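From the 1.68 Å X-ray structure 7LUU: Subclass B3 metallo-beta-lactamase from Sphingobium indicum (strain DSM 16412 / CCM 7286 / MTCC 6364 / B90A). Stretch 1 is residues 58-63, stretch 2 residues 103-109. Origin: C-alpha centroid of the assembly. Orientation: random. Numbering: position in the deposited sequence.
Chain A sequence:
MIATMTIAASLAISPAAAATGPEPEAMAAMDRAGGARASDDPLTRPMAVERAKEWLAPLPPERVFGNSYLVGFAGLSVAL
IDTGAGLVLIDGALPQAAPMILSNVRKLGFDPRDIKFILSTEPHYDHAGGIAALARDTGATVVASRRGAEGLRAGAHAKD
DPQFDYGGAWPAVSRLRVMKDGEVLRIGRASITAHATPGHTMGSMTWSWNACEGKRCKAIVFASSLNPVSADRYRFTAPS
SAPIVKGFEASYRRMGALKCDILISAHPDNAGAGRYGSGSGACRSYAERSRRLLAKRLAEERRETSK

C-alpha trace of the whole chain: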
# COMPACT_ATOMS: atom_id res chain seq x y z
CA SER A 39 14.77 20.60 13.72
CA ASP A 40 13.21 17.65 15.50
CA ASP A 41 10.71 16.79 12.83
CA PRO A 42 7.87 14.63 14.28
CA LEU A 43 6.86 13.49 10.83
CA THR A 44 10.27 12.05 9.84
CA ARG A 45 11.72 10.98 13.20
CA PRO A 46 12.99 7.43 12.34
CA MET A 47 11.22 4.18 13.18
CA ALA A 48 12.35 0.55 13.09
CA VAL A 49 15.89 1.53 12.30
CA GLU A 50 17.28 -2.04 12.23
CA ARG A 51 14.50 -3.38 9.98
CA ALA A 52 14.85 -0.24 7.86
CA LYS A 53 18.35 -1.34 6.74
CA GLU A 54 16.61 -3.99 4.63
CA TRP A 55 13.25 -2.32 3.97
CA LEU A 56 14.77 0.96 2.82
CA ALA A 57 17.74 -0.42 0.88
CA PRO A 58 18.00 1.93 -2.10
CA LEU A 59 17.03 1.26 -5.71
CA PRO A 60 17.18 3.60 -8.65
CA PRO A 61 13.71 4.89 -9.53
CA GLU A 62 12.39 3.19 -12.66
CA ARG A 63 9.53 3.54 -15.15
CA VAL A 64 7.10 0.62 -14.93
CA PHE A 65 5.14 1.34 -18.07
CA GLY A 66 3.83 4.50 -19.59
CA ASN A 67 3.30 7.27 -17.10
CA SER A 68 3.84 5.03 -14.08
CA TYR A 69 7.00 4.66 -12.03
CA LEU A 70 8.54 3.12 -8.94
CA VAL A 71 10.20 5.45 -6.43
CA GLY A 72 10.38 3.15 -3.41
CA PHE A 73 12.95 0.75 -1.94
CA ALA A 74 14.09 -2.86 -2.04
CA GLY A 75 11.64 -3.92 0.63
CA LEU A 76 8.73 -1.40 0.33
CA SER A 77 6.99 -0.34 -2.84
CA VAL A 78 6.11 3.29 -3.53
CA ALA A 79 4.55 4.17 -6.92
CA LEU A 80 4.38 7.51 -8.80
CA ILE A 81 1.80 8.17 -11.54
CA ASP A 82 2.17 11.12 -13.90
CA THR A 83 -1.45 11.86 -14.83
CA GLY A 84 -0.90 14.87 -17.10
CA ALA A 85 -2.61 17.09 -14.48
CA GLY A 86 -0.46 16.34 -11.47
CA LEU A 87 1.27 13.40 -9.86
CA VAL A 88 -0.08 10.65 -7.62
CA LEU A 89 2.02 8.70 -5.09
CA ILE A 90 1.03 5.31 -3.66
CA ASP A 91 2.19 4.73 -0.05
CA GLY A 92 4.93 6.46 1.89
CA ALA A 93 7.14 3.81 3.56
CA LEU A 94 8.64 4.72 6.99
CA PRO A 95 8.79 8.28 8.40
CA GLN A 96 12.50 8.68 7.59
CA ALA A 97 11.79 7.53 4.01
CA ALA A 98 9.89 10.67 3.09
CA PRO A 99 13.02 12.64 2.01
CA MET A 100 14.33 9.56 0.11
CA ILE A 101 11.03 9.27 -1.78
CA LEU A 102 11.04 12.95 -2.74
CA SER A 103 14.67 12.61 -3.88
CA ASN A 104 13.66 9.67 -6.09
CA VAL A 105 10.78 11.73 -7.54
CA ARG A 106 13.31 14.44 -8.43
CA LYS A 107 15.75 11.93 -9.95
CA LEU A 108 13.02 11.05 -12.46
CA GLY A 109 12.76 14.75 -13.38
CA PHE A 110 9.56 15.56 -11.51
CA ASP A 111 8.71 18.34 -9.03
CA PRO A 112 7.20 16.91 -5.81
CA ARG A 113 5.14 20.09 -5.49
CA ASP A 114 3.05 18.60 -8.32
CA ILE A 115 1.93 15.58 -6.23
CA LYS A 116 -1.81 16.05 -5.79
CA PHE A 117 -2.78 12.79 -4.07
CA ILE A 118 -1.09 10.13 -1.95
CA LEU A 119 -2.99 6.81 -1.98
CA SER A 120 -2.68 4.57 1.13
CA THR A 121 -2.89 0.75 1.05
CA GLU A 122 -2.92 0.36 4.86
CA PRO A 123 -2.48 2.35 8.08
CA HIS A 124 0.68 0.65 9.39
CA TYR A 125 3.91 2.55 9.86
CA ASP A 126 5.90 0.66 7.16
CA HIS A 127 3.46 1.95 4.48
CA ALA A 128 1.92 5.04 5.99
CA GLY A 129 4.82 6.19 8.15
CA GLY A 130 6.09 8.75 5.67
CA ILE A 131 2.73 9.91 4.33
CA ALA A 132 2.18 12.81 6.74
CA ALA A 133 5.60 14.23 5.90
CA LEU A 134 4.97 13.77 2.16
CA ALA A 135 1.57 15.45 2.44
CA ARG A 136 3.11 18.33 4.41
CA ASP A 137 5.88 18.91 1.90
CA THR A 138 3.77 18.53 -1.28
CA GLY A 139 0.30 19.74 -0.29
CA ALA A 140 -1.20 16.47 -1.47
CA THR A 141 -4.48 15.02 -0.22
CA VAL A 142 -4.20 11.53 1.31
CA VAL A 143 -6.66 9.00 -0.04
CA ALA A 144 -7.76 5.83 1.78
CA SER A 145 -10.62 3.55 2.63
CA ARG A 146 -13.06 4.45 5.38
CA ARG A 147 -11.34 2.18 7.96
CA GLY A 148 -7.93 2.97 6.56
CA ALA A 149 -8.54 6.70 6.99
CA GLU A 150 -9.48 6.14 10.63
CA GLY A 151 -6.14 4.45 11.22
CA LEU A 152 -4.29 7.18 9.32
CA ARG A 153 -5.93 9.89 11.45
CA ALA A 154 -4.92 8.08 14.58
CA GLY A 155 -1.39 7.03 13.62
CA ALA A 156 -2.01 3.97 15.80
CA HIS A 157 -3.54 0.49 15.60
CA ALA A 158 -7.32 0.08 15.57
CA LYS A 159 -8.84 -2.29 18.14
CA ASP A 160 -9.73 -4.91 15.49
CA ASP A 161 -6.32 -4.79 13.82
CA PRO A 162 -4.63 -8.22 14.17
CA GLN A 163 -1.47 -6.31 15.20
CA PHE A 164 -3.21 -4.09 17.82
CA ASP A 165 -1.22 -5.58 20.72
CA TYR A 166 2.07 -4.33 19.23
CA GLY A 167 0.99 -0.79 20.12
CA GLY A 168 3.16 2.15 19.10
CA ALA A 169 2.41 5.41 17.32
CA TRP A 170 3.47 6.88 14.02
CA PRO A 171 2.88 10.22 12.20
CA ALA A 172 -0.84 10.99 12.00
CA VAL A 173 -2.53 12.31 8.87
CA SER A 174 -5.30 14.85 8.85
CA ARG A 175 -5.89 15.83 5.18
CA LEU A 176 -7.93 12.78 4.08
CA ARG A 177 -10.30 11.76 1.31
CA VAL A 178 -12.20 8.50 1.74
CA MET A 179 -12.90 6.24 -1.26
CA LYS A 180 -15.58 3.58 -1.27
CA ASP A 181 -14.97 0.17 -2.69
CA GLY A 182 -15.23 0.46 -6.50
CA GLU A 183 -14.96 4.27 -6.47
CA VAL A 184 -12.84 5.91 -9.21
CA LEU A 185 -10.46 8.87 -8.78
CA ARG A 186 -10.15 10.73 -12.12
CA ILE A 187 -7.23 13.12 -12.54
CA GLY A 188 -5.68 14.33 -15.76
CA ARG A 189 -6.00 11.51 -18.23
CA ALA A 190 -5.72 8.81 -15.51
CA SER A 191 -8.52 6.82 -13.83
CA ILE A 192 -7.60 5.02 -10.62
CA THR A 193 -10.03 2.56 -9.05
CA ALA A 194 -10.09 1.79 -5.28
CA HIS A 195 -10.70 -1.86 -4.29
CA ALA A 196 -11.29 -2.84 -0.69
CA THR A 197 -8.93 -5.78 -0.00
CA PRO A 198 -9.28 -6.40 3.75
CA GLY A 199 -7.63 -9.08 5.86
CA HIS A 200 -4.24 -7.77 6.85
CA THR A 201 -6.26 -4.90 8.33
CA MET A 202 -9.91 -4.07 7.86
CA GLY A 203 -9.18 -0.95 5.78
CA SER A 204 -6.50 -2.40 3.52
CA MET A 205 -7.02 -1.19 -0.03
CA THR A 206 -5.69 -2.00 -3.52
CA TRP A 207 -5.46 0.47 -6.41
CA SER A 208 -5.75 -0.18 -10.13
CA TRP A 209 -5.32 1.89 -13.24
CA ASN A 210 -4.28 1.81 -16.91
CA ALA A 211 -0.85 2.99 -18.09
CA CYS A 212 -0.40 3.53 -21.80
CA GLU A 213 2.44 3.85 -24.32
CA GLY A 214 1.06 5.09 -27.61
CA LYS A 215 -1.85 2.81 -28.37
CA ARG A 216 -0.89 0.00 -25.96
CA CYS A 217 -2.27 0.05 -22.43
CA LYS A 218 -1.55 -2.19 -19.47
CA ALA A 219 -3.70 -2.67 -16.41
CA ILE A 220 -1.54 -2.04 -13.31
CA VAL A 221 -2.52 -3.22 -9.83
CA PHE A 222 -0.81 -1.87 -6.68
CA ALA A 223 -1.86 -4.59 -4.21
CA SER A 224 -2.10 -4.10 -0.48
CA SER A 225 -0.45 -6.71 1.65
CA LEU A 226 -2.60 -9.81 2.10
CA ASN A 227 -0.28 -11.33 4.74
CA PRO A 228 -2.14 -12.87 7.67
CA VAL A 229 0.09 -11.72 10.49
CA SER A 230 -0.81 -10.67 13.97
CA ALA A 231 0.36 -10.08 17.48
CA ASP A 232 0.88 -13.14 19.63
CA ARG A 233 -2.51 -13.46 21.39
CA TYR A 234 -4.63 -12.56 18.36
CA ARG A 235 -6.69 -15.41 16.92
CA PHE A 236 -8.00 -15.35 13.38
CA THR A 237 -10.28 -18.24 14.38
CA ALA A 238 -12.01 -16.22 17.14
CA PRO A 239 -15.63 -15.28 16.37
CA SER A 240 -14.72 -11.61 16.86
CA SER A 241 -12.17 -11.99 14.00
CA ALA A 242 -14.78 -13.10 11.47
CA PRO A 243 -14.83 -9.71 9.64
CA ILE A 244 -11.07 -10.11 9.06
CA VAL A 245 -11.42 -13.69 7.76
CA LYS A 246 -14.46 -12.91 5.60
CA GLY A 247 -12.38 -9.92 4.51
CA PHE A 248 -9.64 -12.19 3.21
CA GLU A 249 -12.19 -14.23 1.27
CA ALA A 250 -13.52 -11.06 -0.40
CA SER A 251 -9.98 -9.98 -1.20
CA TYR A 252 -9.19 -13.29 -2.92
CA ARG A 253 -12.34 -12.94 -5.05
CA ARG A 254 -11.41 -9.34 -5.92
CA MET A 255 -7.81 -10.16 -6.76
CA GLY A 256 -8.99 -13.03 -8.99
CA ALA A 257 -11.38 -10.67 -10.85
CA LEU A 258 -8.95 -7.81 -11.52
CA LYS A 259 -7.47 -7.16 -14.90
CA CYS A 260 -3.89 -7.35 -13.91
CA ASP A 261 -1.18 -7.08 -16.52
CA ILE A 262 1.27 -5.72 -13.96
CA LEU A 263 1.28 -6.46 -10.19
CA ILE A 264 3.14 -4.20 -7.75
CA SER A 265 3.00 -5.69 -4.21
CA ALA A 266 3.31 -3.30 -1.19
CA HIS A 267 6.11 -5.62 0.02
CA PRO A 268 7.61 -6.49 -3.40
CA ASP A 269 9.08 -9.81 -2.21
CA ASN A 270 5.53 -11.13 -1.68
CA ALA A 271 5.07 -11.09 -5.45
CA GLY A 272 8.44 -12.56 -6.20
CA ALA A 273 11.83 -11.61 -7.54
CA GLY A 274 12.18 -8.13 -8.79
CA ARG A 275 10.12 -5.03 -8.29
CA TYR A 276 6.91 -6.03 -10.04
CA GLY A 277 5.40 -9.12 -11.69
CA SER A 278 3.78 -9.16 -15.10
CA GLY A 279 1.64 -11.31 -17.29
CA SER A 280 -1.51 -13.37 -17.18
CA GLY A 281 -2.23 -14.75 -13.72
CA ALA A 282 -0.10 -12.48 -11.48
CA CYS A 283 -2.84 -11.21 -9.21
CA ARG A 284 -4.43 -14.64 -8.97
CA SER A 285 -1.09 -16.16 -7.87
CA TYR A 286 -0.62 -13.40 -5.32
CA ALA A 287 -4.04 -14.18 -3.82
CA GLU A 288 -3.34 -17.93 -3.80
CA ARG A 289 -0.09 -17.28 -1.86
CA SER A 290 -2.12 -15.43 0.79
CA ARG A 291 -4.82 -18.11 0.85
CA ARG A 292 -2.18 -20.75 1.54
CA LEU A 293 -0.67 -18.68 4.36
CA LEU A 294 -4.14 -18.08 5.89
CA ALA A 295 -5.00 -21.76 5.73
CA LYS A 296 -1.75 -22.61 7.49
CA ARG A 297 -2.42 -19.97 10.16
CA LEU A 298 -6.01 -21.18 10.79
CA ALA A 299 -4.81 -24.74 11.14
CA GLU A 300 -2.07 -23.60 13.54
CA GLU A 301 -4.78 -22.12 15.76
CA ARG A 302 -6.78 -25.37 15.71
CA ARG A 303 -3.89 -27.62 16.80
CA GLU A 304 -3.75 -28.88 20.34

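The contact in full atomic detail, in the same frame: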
# COMPACT_ATOMS: atom_id res chain seq x y z
N PRO A 58 18.35 1.07 -0.97
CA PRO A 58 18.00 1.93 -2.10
C PRO A 58 17.95 1.18 -3.41
O PRO A 58 18.76 0.26 -3.67
CB PRO A 58 19.14 2.96 -2.14
CG PRO A 58 20.33 2.23 -1.48
CD PRO A 58 19.69 1.38 -0.41
N LEU A 59 17.11 1.69 -4.31
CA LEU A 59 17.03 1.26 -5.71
C LEU A 59 16.89 2.49 -6.58
O LEU A 59 16.19 3.44 -6.20
CB LEU A 59 15.81 0.35 -5.93
CG LEU A 59 15.86 -1.03 -5.24
CD1 LEU A 59 14.52 -1.75 -5.48
CD2 LEU A 59 17.08 -1.91 -5.75
N PRO A 60 17.45 2.50 -7.78
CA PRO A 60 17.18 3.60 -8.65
C PRO A 60 15.70 3.65 -9.00
O PRO A 60 15.08 2.60 -9.26
CB PRO A 60 18.01 3.29 -9.91
CG PRO A 60 18.07 1.73 -9.94
CD PRO A 60 18.21 1.39 -8.44
N PRO A 61 15.10 4.81 -9.05
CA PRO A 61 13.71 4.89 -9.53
C PRO A 61 13.63 4.48 -10.99
O PRO A 61 14.57 4.67 -11.79
CB PRO A 61 13.32 6.36 -9.29
CG PRO A 61 14.67 7.09 -9.26
CD PRO A 61 15.68 6.13 -8.72
N GLU A 62 12.52 3.82 -11.33
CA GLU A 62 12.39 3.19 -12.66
C GLU A 62 10.97 3.39 -13.16
O GLU A 62 10.02 3.40 -12.36
CB GLU A 62 12.69 1.67 -12.61
CG GLU A 62 14.16 1.37 -12.33
CD GLU A 62 14.52 -0.10 -12.29
OE1 GLU A 62 14.01 -0.83 -11.43
OE2 GLU A 62 15.37 -0.51 -13.12
N ARG A 63 10.84 3.55 -14.48
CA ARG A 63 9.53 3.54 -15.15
C ARG A 63 9.03 2.10 -15.19
O ARG A 63 9.80 1.17 -15.48
CB ARG A 63 9.62 4.09 -16.58
CG ARG A 63 8.27 4.07 -17.33
CD ARG A 63 8.50 4.23 -18.89
NE ARG A 63 9.40 5.34 -19.13
CZ ARG A 63 9.05 6.61 -19.03
NH1 ARG A 63 7.82 6.93 -18.72
NH2 ARG A 63 9.95 7.57 -19.26
N SER A 103 13.46 12.66 -3.07
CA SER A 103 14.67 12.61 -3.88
C SER A 103 14.48 11.74 -5.12
O SER A 103 14.93 12.10 -6.22
CB SER A 103 15.84 12.10 -3.03
OG SER A 103 17.02 12.00 -3.81
N ASN A 104 13.88 10.55 -4.95
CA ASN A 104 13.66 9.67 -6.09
C ASN A 104 12.72 10.32 -7.11
O ASN A 104 12.88 10.15 -8.33
CB ASN A 104 13.10 8.34 -5.60
CG ASN A 104 14.18 7.43 -5.03
OD1 ASN A 104 15.40 7.67 -5.25
ND2 ASN A 104 13.78 6.40 -4.30
N VAL A 105 11.70 11.04 -6.63
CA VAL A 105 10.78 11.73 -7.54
C VAL A 105 11.57 12.75 -8.38
O VAL A 105 11.42 12.84 -9.60
CB VAL A 105 9.67 12.41 -6.71
CG1 VAL A 105 8.81 13.30 -7.56
CG2 VAL A 105 8.77 11.33 -6.08
N ARG A 106 12.47 13.48 -7.72
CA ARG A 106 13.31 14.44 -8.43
C ARG A 106 14.28 13.78 -9.39
O ARG A 106 14.59 14.35 -10.47
CB ARG A 106 14.06 15.28 -7.38
CG ARG A 106 13.15 16.30 -6.71
CD ARG A 106 14.03 17.19 -5.78
NE ARG A 106 13.17 18.11 -5.09
CZ ARG A 106 12.82 17.97 -3.82
NH1 ARG A 106 11.99 18.84 -3.27
NH2 ARG A 106 13.34 16.97 -3.10
N LYS A 107 14.81 12.60 -9.04
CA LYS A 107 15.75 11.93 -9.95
C LYS A 107 15.10 11.58 -11.27
O LYS A 107 15.77 11.56 -12.31
CB LYS A 107 16.27 10.65 -9.30
CG LYS A 107 17.20 10.84 -8.17
CD LYS A 107 17.54 9.48 -7.52
CE LYS A 107 18.67 9.70 -6.48
NZ LYS A 107 19.08 8.42 -5.90
N LEU A 108 13.79 11.32 -11.25
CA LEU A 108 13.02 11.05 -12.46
C LEU A 108 12.69 12.31 -13.24
O LEU A 108 12.05 12.20 -14.30
CB LEU A 108 11.71 10.33 -12.11
CG LEU A 108 11.88 8.90 -11.54
CD1 LEU A 108 10.45 8.36 -11.18
CD2 LEU A 108 12.48 8.01 -12.64
N GLY A 109 13.01 13.49 -12.72
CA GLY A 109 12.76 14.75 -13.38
C GLY A 109 11.48 15.42 -12.99
O GLY A 109 11.07 16.37 -13.67
O HOH W 1 15.42 3.96 -3.24
O HOH W 2 17.57 5.62 -5.08

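What forms the apolar centre of this contact? Pro61 does, with its ring set against the end of the helix in stretch 2. Its CA-to-CB bond points toward the helix, and the CA atoms of Pro61 and Asn104 lie 5.9 Å apart, the nearest pair of CA atoms across the two stretches. Pro61 CB comes within 3.7 Å of Leu108 CG, while Pro61 CG lies 3.9 Å from Lys107 CB. The backbone oxygen Asn104 O is 3.7 Å from Pro61 CG. The ring thus meets Asn104, Lys107 and Leu108, the latter two three and four residues beyond the first, which the path of the chain brings to one side. The compact ring puts CB and CG within packing distance of Leu108 CG and Lys107 CB, and of the 221 Å² buried between the stretches, counting both sides, Pro61 accounts for 97 Å².

How do the helix side chains meet the proline? Leu108 starts sideways at its CA-to-CB bond, but with chi1 m and chi2 t the end of its side chain comes nearer to stretch 1, and Leu108 CD2 reaches to 4.4 Å from Glu62 N. Lys107 contributes its aliphatic part: CB packs near the ring, and the extended chain, t from chi2 through chi4, places NZ beside water 2. Glu62, whose CA-to-CB bond points away, adds little beyond its backbone.

Do polar groups join the stretches directly? No hydrogen bond crosses between them; two waters make the connection instead. Water 1 accepts from the backbone Leu59 N at 3.0 Å and from the side-chain Asn104 ND2 at 3.1 Å. Water 2 lies 2.8 Å from Leu59 O and 3.0 Å from Asn104 OD1, placed to donate to either, though it has more acceptors in reach than protons; it also accepts a weak bond from Lys107 NZ at 3.3 Å. Asn104 suits its buried place because its amide offers both a donor and an acceptor, matching the two polar backbone atoms of Leu59. Leu59 takes part through its backbone atoms; its CA-to-CB bond points away from the helix.

What keeps the helix surface in shape for this packing? Its own backbone bonds do: Lys107 N donates to Ser103 O at 2.9 Å, and Leu108 N to Asn104 O at 3.3 Å, so the carbonyl that lies against the Pro61 ring is also tied into the helix. Beyond, Gly109 leaves helical geometry in a Schellman motif, with Gly109 N bonded to Arg106 O at 2.9 Å. Its phi of 95° and psi of 14° call for glycine, because a CB there would be jammed against the carbonyl oxygen of Leu108.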